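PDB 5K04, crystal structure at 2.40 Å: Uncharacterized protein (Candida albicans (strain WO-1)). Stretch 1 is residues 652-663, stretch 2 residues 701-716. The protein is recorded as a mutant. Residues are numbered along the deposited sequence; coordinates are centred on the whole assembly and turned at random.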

ATOM      1  N   LEU A 652       6.711  11.536 -31.604  1.00 42.04           N
ATOM      2  CA  LEU A 652       6.972  11.383 -30.176  1.00 45.30           C
ATOM      3  C   LEU A 652       7.308  12.722 -29.527  1.00 48.30           C
ATOM      4  O   LEU A 652       7.194  12.859 -28.304  1.00 26.95           O
ATOM      5  N   ILE A 653       7.711  13.708 -30.321  1.00 50.85           N
ATOM      6  CA  ILE A 653       8.076  15.021 -29.807  1.00 46.75           C
ATOM      7  C   ILE A 653       6.818  15.850 -29.581  1.00 46.01           C
ATOM      8  O   ILE A 653       6.064  16.126 -30.528  1.00 37.80           O
ATOM      9  N   PRO A 654       6.551  16.250 -28.348  1.00 51.23           N
ATOM     10  CA  PRO A 654       5.383  17.086 -28.092  1.00 42.55           C
ATOM     11  C   PRO A 654       5.652  18.514 -28.529  1.00 42.99           C
ATOM     12  O   PRO A 654       6.792  18.986 -28.512  1.00 29.11           O
ATOM     13  N   GLU A 655       4.573  19.200 -28.938  1.00 47.94           N
ATOM     14  CA  GLU A 655       4.707  20.593 -29.367  1.00 52.08           C
ATOM     15  C   GLU A 655       5.177  21.494 -28.230  1.00 51.65           C
ATOM     16  O   GLU A 655       5.778  22.543 -28.486  1.00 40.20           O
ATOM     17  N   ASN A 656       4.905  21.115 -26.978  1.00 57.49           N
ATOM     18  CA  ASN A 656       5.537  21.745 -25.820  1.00 52.23           C
ATOM     19  C   ASN A 656       6.803  20.958 -25.498  1.00 44.46           C
ATOM     20  O   ASN A 656       6.753  19.933 -24.808  1.00 31.63           O
ATOM     21  N   LEU A 657       7.947  21.456 -25.980  1.00 46.32           N
ATOM     22  CA  LEU A 657       9.210  20.737 -25.823  1.00 45.88           C
ATOM     23  C   LEU A 657       9.597  20.526 -24.365  1.00 42.37           C
ATOM     24  O   LEU A 657      10.350  19.590 -24.063  1.00 36.88           O
ATOM     25  N   LEU A 658       9.111  21.372 -23.451  1.00 43.95           N
ATOM     26  CA  LEU A 658       9.433  21.218 -22.037  1.00 43.54           C
ATOM     27  C   LEU A 658       8.631  20.104 -21.357  1.00 38.84           C
ATOM     28  O   LEU A 658       8.996  19.692 -20.248  1.00 27.11           O
ATOM     29  N   SER A 659       7.567  19.605 -22.000  1.00 44.34           N
ATOM     30  CA  SER A 659       6.803  18.486 -21.454  1.00 41.58           C
ATOM     31  C   SER A 659       7.670  17.251 -21.275  1.00 44.01           C
ATOM     32  O   SER A 659       8.452  16.877 -22.163  1.00 28.30           O
ATOM     33  N   GLY A 660       7.501  16.608 -20.114  1.00 46.18           N
ATOM     34  CA  GLY A 660       8.199  15.372 -19.800  1.00 43.01           C
ATOM     35  C   GLY A 660       7.933  14.225 -20.759  1.00 37.96           C
ATOM     36  O   GLY A 660       8.695  13.252 -20.759  1.00 33.92           O
ATOM     37  N   GLU A 661       6.866  14.306 -21.566  1.00 47.86           N
ATOM     38  CA  GLU A 661       6.595  13.255 -22.546  1.00 50.01           C
ATOM     39  C   GLU A 661       7.732  13.074 -23.525  1.00 45.03           C
ATOM     40  O   GLU A 661       7.829  12.010 -24.144  1.00 31.84           O
ATOM     41  N   LEU A 662       8.552  14.109 -23.728  1.00 42.04           N
ATOM     42  CA  LEU A 662       9.656  13.988 -24.668  1.00 43.31           C
ATOM     43  C   LEU A 662      10.639  12.911 -24.221  1.00 39.48           C
ATOM     44  O   LEU A 662      10.995  12.018 -24.997  1.00 27.47           O
ATOM     45  N   THR A 663      11.068  12.960 -22.960  1.00 44.35           N
ATOM     46  CA  THR A 663      12.024  11.963 -22.499  1.00 45.81           C
ATOM     47  C   THR A 663      11.356  10.629 -22.183  1.00 42.28           C
ATOM     48  O   THR A 663      12.001   9.579 -22.290  1.00 34.86           O
ATOM     49  N   GLU A 701      20.079  11.951 -36.205  1.00 59.76           N
ATOM     50  CA  GLU A 701      18.927  12.691 -36.709  1.00 57.21           C
ATOM     51  C   GLU A 701      18.167  13.387 -35.580  1.00 49.35           C
ATOM     52  O   GLU A 701      17.666  14.502 -35.774  1.00 39.46           O
ATOM     53  N   PHE A 702      18.108  12.774 -34.389  1.00 47.03           N
ATOM     54  CA  PHE A 702      17.409  13.412 -33.270  1.00 54.42           C
ATOM     55  C   PHE A 702      18.247  14.531 -32.643  1.00 43.39           C
ATOM     56  O   PHE A 702      17.704  15.564 -32.237  1.00 32.39           O
ATOM     57  N   LYS A 703      19.566  14.350 -32.576  1.00 46.63           N
ATOM     58  CA  LYS A 703      20.444  15.432 -32.132  1.00 50.15           C
ATOM     59  C   LYS A 703      20.259  16.689 -32.972  1.00 48.56           C
ATOM     60  O   LYS A 703      20.186  17.797 -32.432  1.00 44.62           O
ATOM     61  N   ASN A 704      20.151  16.536 -34.292  1.00 54.50           N
ATOM     62  CA  ASN A 704      19.994  17.684 -35.180  1.00 49.30           C
ATOM     63  C   ASN A 704      18.686  18.439 -34.976  1.00 46.09           C
ATOM     64  O   ASN A 704      18.554  19.554 -35.486  1.00 41.77           O
ATOM     65  N   LEU A 705      17.719  17.858 -34.266  1.00 55.93           N
ATOM     66  CA  LEU A 705      16.504  18.570 -33.879  1.00 56.79           C
ATOM     67  C   LEU A 705      16.742  19.551 -32.740  1.00 47.51           C
ATOM     68  O   LEU A 705      15.880  20.402 -32.499  1.00 36.23           O
ATOM     69  N   LYS A 706      17.867  19.423 -32.022  1.00 46.52           N
ATOM     70  CA  LYS A 706      18.300  20.410 -31.025  1.00 57.34           C
ATOM     71  C   LYS A 706      17.266  20.583 -29.908  1.00 50.78           C
ATOM     72  O   LYS A 706      16.907  21.700 -29.528  1.00 45.09           O
ATOM     73  N   LEU A 707      16.796  19.456 -29.368  1.00 44.39           N
ATOM     74  CA  LEU A 707      15.724  19.493 -28.378  1.00 48.86           C
ATOM     75  C   LEU A 707      16.171  20.169 -27.085  1.00 48.20           C
ATOM     76  O   LEU A 707      15.368  20.825 -26.414  1.00 35.25           O
ATOM     77  N   VAL A 708      17.445  20.013 -26.724  1.00 53.05           N
ATOM     78  CA  VAL A 708      17.997  20.671 -25.545  1.00 50.21           C
ATOM     79  C   VAL A 708      18.032  22.181 -25.741  1.00 44.90           C
ATOM     80  O   VAL A 708      17.475  22.934 -24.938  1.00 40.82           O
ATOM     81  N   GLN A 709      18.688  22.641 -26.817  1.00 46.65           N
ATOM     82  CA  GLN A 709      18.867  24.074 -27.063  1.00 49.16           C
ATOM     83  C   GLN A 709      17.529  24.791 -27.096  1.00 46.90           C
ATOM     84  O   GLN A 709      17.350  25.840 -26.468  1.00 41.58           O
ATOM     85  N   ARG A 710      16.573  24.232 -27.830  1.00 50.92           N
ATOM     86  CA  ARG A 710      15.261  24.852 -27.933  1.00 53.04           C
ATOM     87  C   ARG A 710      14.572  24.933 -26.571  1.00 49.39           C
ATOM     88  O   ARG A 710      13.924  25.934 -26.256  1.00 40.98           O
ATOM     89  N   GLN A 711      14.723  23.898 -25.739  1.00 51.72           N
ATOM     90  CA  GLN A 711      14.193  23.962 -24.379  1.00 43.86           C
ATOM     91  C   GLN A 711      14.897  25.045 -23.561  1.00 42.92           C
ATOM     92  O   GLN A 711      14.247  25.787 -22.811  1.00 38.01           O
ATOM     93  N   HIS A 712      16.224  25.157 -23.697  1.00 45.16           N
ATOM     94  CA  HIS A 712      16.965  26.210 -23.002  1.00 51.24           C
ATOM     95  C   HIS A 712      16.533  27.603 -23.455  1.00 50.58           C
ATOM     96  O   HIS A 712      16.496  28.540 -22.648  1.00 41.91           O
ATOM     97  N   GLU A 713      16.222  27.760 -24.750  1.00 52.70           N
ATOM     98  CA  GLU A 713      15.792  29.053 -25.281  1.00 51.85           C
ATOM     99  C   GLU A 713      14.419  29.446 -24.746  1.00 53.55           C
ATOM    100  O   GLU A 713      14.180  30.616 -24.428  1.00 49.15           O
ATOM    101  N   ILE A 714      13.501  28.481 -24.653  1.00 59.71           N
ATOM    102  CA  ILE A 714      12.162  28.757 -24.133  1.00 60.05           C
ATOM    103  C   ILE A 714      12.250  29.189 -22.677  1.00 57.47           C
ATOM    104  O   ILE A 714      11.572  30.128 -22.246  1.00 57.32           O
ATOM    105  N   ILE A 715      13.110  28.517 -21.910  1.00 52.99           N
ATOM    106  CA  ILE A 715      13.296  28.817 -20.495  1.00 46.04           C
ATOM    107  C   ILE A 715      13.870  30.218 -20.309  1.00 49.34           C
ATOM    108  O   ILE A 715      13.398  30.989 -19.466  1.00 41.24           O
ATOM    109  N   ASP A 716      14.879  30.579 -21.117  1.00 54.43           N
ATOM    110  CA  ASP A 716      15.500  31.894 -21.000  1.00 53.63           C
ATOM    111  C   ASP A 716      14.558  33.008 -21.447  1.00 52.72           C
ATOM    112  O   ASP A 716      14.689  34.147 -20.990  1.00 51.53           O
TER

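The contact between these two stretches is almost wholly apolar: no direct hydrogen bond crosses it, and 593 Å² of surface, both sides summed, is buried, mostly by leucine and isoleucine side chains, with Phe 702, Arg 710 and Gln 711 contributing. Stretch 1 runs largely as loop and turn; stretch 2 offers the end of one helix, a turn, and then the helix that starts after Lys 706, whose positive phi marks the break between the two. On stretch 2, Leu 705, Leu 707, Gln 711, Ile 714 and Ile 715 are all m, t, and Arg 710 is m, t, p.

Leu 652 points toward stretch 2 with chi1 and chi2 both p, bringing CD2 to 3.8 Å from CE2 of Phe 702. Leucine suits this buried place, having no polar side-chain group to satisfy. The Phe 702 side chain, chi1 m, also points toward stretch 1, and its ring meets the leucine obliquely. Ile 653 follows, also directed toward stretch 2. Its m, t rotamer extends the CG1 arm so that CD1 lies 3.5 Å from CD1 of Leu 705 and 3.9 Å from CD2 of Leu 707, while CE2 of Phe 702 is more distant from the same CD1, at 4.5 Å. Isoleucine is branched at CB, and here its short ethyl arm places one methyl among three apolar neighbours.

Pro 654 and Glu 655 make no contact with stretch 2; the CA-to-CB bond of Glu 655 points away, and the residue is exposed, as suits a charged group. Asn 656 serves its own stretch instead. It opens a type I turn that closes at Ser 659, and its OD1 accepts a hydrogen bond from Leu 658 N at 3.2 Å.

That turn presents two leucines, both m, t. Leu 657 points toward stretch 2 and has the most area covered of any residue here. Its CD2 packs 3.7 Å from CD2 of Leu 707, and its CB lies 4.3 Å from CD1 of Ile 714. Its CD1 sits over one face of the Arg 710 guanidinium, 3.5 Å from NH2; this leaves in-plane N-H bonds able to donate, and NH1 does donate to Leu 705 O at 3.0 Å. Leu 657 O and Gln 711 OE1 approach to 3.1 Å, but both are acceptors and form no hydrogen bond.

Leu 658 leaves the backbone sideways, yet its end reaches the helix. CD1 lies 3.8 Å from CG2 of Ile 714, whereas CD2 lies 3.6 Å from CG of Gln 711 and 3.8 Å from CD1 of Ile 715. A water links the stretches nearby: its oxygen lies 2.7 Å from Leu 658 O and 3.2 Å from Gln 711 OE1, and it donates to both. Gln 711 thus offers aliphatic carbons to the leucines while its amide stays satisfied, NE2 donating to Leu 707 O at 3.0 Å.

Ser 659 points away and caps the following helix, its OG accepting from Glu 661 N at 3.3 Å and donating to Glu 661 OE1 at 2.8 Å. Gly 660 has no side chain to contribute. Leu 662, chi1 t and chi2 p, is likewise buried and apolar and points toward stretch 2: CD1 lies 4.0 Å from CD1 of Leu 707, and CD2 lies 3.8 Å from NE2 of Gln 711.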

ATOM      1  CB  LEU A 652       8.107  10.379 -29.947  1.00 38.39           C
ATOM      2  CG  LEU A 652       9.546  10.823 -30.266  1.00 42.69           C
ATOM      3  CD1 LEU A 652      10.232  11.566 -29.098  1.00 38.71           C
ATOM      4  CD2 LEU A 652      10.388   9.629 -30.701  1.00 42.54           C
ATOM      5  CB  ILE A 653       9.042  15.742 -30.753  1.00 43.57           C
ATOM      6  CG1 ILE A 653      10.313  14.914 -30.931  1.00 36.55           C
ATOM      7  CG2 ILE A 653       9.382  17.123 -30.205  1.00 40.17           C
ATOM      8  CD1 ILE A 653      11.293  15.540 -31.909  1.00 47.87           C
ATOM      9  CB  PRO A 654       5.200  16.979 -26.576  1.00 34.26           C
ATOM     10  CG  PRO A 654       6.583  16.702 -26.059  1.00 41.87           C
ATOM     11  CD  PRO A 654       7.307  15.927 -27.123  1.00 46.18           C
ATOM     12  CB  GLU A 655       3.391  21.106 -29.953  1.00 59.85           C
ATOM     13  CG  GLU A 655       2.245  21.159 -28.996  1.00 80.13           C
ATOM     14  CD  GLU A 655       0.959  21.616 -29.672  1.00 99.64           C
ATOM     15  OE1 GLU A 655       1.041  22.150 -30.804  1.00102.94           O
ATOM     16  OE2 GLU A 655      -0.132  21.434 -29.079  1.00102.61           O
ATOM     17  CB  ASN A 656       4.594  21.775 -24.623  1.00 48.10           C
ATOM     18  CG  ASN A 656       5.322  22.117 -23.321  1.00 46.25           C
ATOM     19  OD1 ASN A 656       6.317  22.844 -23.322  1.00 36.88           O
ATOM     20  ND2 ASN A 656       4.830  21.585 -22.211  1.00 47.07           N
ATOM     21  CB  LEU A 657      10.324  21.485 -26.559  1.00 52.57           C
ATOM     22  CG  LEU A 657      10.284  21.305 -28.076  1.00 59.03           C
ATOM     23  CD1 LEU A 657      11.251  22.231 -28.806  1.00 59.83           C
ATOM     24  CD2 LEU A 657      10.621  19.875 -28.366  1.00 59.12           C
ATOM     25  CB  LEU A 658       9.225  22.549 -21.314  1.00 41.82           C
ATOM     26  CG  LEU A 658      10.215  23.653 -21.685  1.00 43.45           C
ATOM     27  CD1 LEU A 658       9.778  24.933 -21.022  1.00 54.35           C
ATOM     28  CD2 LEU A 658      11.640  23.337 -21.285  1.00 42.15           C
ATOM     29  CB  SER A 659       5.626  18.125 -22.356  1.00 36.69           C
ATOM     30  OG  SER A 659       4.961  16.978 -21.834  1.00 30.87           O
ATOM     31  CB  GLU A 661       5.361  13.555 -23.388  1.00 48.83           C
ATOM     32  CG  GLU A 661       4.090  13.750 -22.650  1.00 59.57           C
ATOM     33  CD  GLU A 661       3.112  14.511 -23.498  1.00 62.24           C
ATOM     34  OE1 GLU A 661       2.873  15.701 -23.205  1.00 62.98           O
ATOM     35  OE2 GLU A 661       2.632  13.935 -24.491  1.00 60.17           O
ATOM     36  CB  LEU A 662      10.349  15.340 -24.829  1.00 44.04           C
ATOM     37  CG  LEU A 662      11.611  15.277 -25.679  1.00 45.90           C
ATOM     38  CD1 LEU A 662      11.257  14.875 -27.109  1.00 48.15           C
ATOM     39  CD2 LEU A 662      12.299  16.616 -25.660  1.00 48.65           C
ATOM     40  CB  THR A 663      12.805  12.490 -21.293  1.00 41.30           C
ATOM     41  OG1 THR A 663      11.917  13.040 -20.314  1.00 27.24           O
ATOM     42  CG2 THR A 663      13.793  13.561 -21.749  1.00 44.98           C
ATOM     43  CB  GLU A 701      18.034  11.753 -37.535  1.00 49.49           C
ATOM     44  CG  GLU A 701      18.660  11.431 -38.920  1.00 49.21           C
ATOM     45  CD  GLU A 701      18.019  10.250 -39.653  1.00 54.77           C
ATOM     46  OE1 GLU A 701      17.136   9.581 -39.090  1.00 47.99           O
ATOM     47  OE2 GLU A 701      18.407   9.981 -40.810  1.00 53.22           O
ATOM     48  CB  PHE A 702      16.992  12.357 -32.220  1.00 46.84           C
ATOM     49  CG  PHE A 702      15.667  11.683 -32.532  1.00 43.56           C
ATOM     50  CD1 PHE A 702      15.600  10.605 -33.420  1.00 49.56           C
ATOM     51  CD2 PHE A 702      14.490  12.155 -31.983  1.00 39.89           C
ATOM     52  CE1 PHE A 702      14.371  10.002 -33.739  1.00 49.62           C
ATOM     53  CE2 PHE A 702      13.255  11.559 -32.291  1.00 46.89           C
ATOM     54  CZ  PHE A 702      13.197  10.476 -33.167  1.00 48.53           C
ATOM     55  CB  LYS A 703      21.895  14.975 -32.170  1.00 40.27           C
ATOM     56  CG  LYS A 703      22.211  13.924 -31.110  1.00 48.95           C
ATOM     57  CD  LYS A 703      23.557  13.250 -31.346  1.00 47.97           C
ATOM     58  CE  LYS A 703      23.823  12.223 -30.243  1.00 52.15           C
ATOM     59  NZ  LYS A 703      25.131  11.540 -30.415  1.00 59.81           N
ATOM     60  CB  ASN A 704      20.112  17.221 -36.627  1.00 46.97           C
ATOM     61  CG  ASN A 704      21.525  16.814 -36.979  1.00 64.21           C
ATOM     62  OD1 ASN A 704      22.497  17.401 -36.488  1.00 63.44           O
ATOM     63  ND2 ASN A 704      21.652  15.791 -37.812  1.00 78.63           N
ATOM     64  CB  LEU A 705      15.402  17.582 -33.473  1.00 46.27           C
ATOM     65  CG  LEU A 705      15.090  16.527 -34.547  1.00 49.71           C
ATOM     66  CD1 LEU A 705      13.991  15.558 -34.104  1.00 41.81           C
ATOM     67  CD2 LEU A 705      14.754  17.163 -35.900  1.00 41.34           C
ATOM     68  CB  LYS A 706      18.620  21.752 -31.695  1.00 59.38           C
ATOM     69  CG  LYS A 706      19.790  21.703 -32.687  1.00 65.00           C
ATOM     70  CD  LYS A 706      20.169  23.092 -33.191  1.00 74.28           C
ATOM     71  CE  LYS A 706      21.436  23.043 -34.028  1.00 82.10           C
ATOM     72  NZ  LYS A 706      21.774  24.368 -34.637  1.00 92.80           N
ATOM     73  CB  LEU A 707      15.233  18.069 -28.104  1.00 50.23           C
ATOM     74  CG  LEU A 707      14.755  17.366 -29.372  1.00 49.44           C
ATOM     75  CD1 LEU A 707      14.556  15.873 -29.165  1.00 45.35           C
ATOM     76  CD2 LEU A 707      13.476  18.048 -29.843  1.00 50.72           C
ATOM     77  CB  VAL A 708      19.397  20.107 -25.243  1.00 48.80           C
ATOM     78  CG1 VAL A 708      20.046  20.856 -24.092  1.00 42.76           C
ATOM     79  CG2 VAL A 708      19.292  18.627 -24.922  1.00 48.38           C
ATOM     80  CB  GLN A 709      19.608  24.310 -28.389  1.00 51.35           C
ATOM     81  CG  GLN A 709      21.063  23.858 -28.437  1.00 54.10           C
ATOM     82  CD  GLN A 709      21.241  22.351 -28.636  1.00 68.81           C
ATOM     83  OE1 GLN A 709      20.286  21.612 -28.888  1.00 58.17           O
ATOM     84  NE2 GLN A 709      22.476  21.894 -28.510  1.00 88.95           N
ATOM     85  CB  ARG A 710      14.441  24.075 -28.958  1.00 50.17           C
ATOM     86  CG  ARG A 710      15.099  24.163 -30.340  1.00 55.97           C
ATOM     87  CD  ARG A 710      14.596  23.144 -31.342  1.00 54.95           C
ATOM     88  NE  ARG A 710      13.168  23.274 -31.586  1.00 67.55           N
ATOM     89  CZ  ARG A 710      12.430  22.319 -32.139  1.00 72.70           C
ATOM     90  NH1 ARG A 710      13.001  21.179 -32.505  1.00 71.11           N
ATOM     91  NH2 ARG A 710      11.131  22.502 -32.321  1.00 76.22           N
ATOM     92  CB  GLN A 711      14.325  22.594 -23.703  1.00 38.00           C
ATOM     93  CG  GLN A 711      13.189  21.630 -24.019  1.00 42.27           C
ATOM     94  CD  GLN A 711      13.415  20.259 -23.394  1.00 44.73           C
ATOM     95  OE1 GLN A 711      12.904  19.949 -22.310  1.00 37.09           O
ATOM     96  NE2 GLN A 711      14.208  19.442 -24.070  1.00 47.01           N
ATOM     97  CB  HIS A 712      18.471  26.018 -23.217  1.00 46.41           C
ATOM     98  CG  HIS A 712      19.040  24.866 -22.458  1.00 51.17           C
ATOM     99  ND1 HIS A 712      20.391  24.594 -22.410  1.00 51.48           N
ATOM    100  CD2 HIS A 712      18.437  23.912 -21.710  1.00 45.52           C
ATOM    101  CE1 HIS A 712      20.597  23.530 -21.652  1.00 49.38           C
ATOM    102  NE2 HIS A 712      19.427  23.097 -21.215  1.00 50.35           N
ATOM    103  CB  GLU A 713      15.771  29.016 -26.812  1.00 49.09           C
ATOM    104  CG  GLU A 713      17.144  28.875 -27.450  1.00 69.34           C
ATOM    105  CD  GLU A 713      17.100  28.779 -28.974  1.00 75.02           C
ATOM    106  OE1 GLU A 713      16.005  28.565 -29.539  1.00 70.36           O
ATOM    107  OE2 GLU A 713      18.174  28.907 -29.600  1.00 75.57           O
ATOM    108  CB  ILE A 714      11.262  27.514 -24.301  1.00 55.42           C
ATOM    109  CG1 ILE A 714      11.102  27.137 -25.784  1.00 50.85           C
ATOM    110  CG2 ILE A 714       9.908  27.713 -23.638  1.00 46.78           C
ATOM    111  CD1 ILE A 714      10.648  25.684 -25.987  1.00 45.68           C
ATOM    112  CB  ILE A 715      14.188  27.730 -19.866  1.00 43.49           C
ATOM    113  CG1 ILE A 715      13.379  26.443 -19.698  1.00 37.42           C
ATOM    114  CG2 ILE A 715      14.810  28.211 -18.573  1.00 50.34           C
ATOM    115  CD1 ILE A 715      14.206  25.238 -19.258  1.00 37.84           C
ATOM    116  CB  ASP A 716      16.796  31.950 -21.816  1.00 54.09           C
ATOM    117  CG  ASP A 716      17.914  31.094 -21.226  1.00 51.95           C
ATOM    118  OD1 ASP A 716      17.844  30.698 -20.035  1.00 46.45           O
ATOM    119  OD2 ASP A 716      18.882  30.829 -21.969  1.00 52.15           O
TER
HETATM  120  O   HOH W   1      11.512  20.354 -19.492  1.00 26.01           O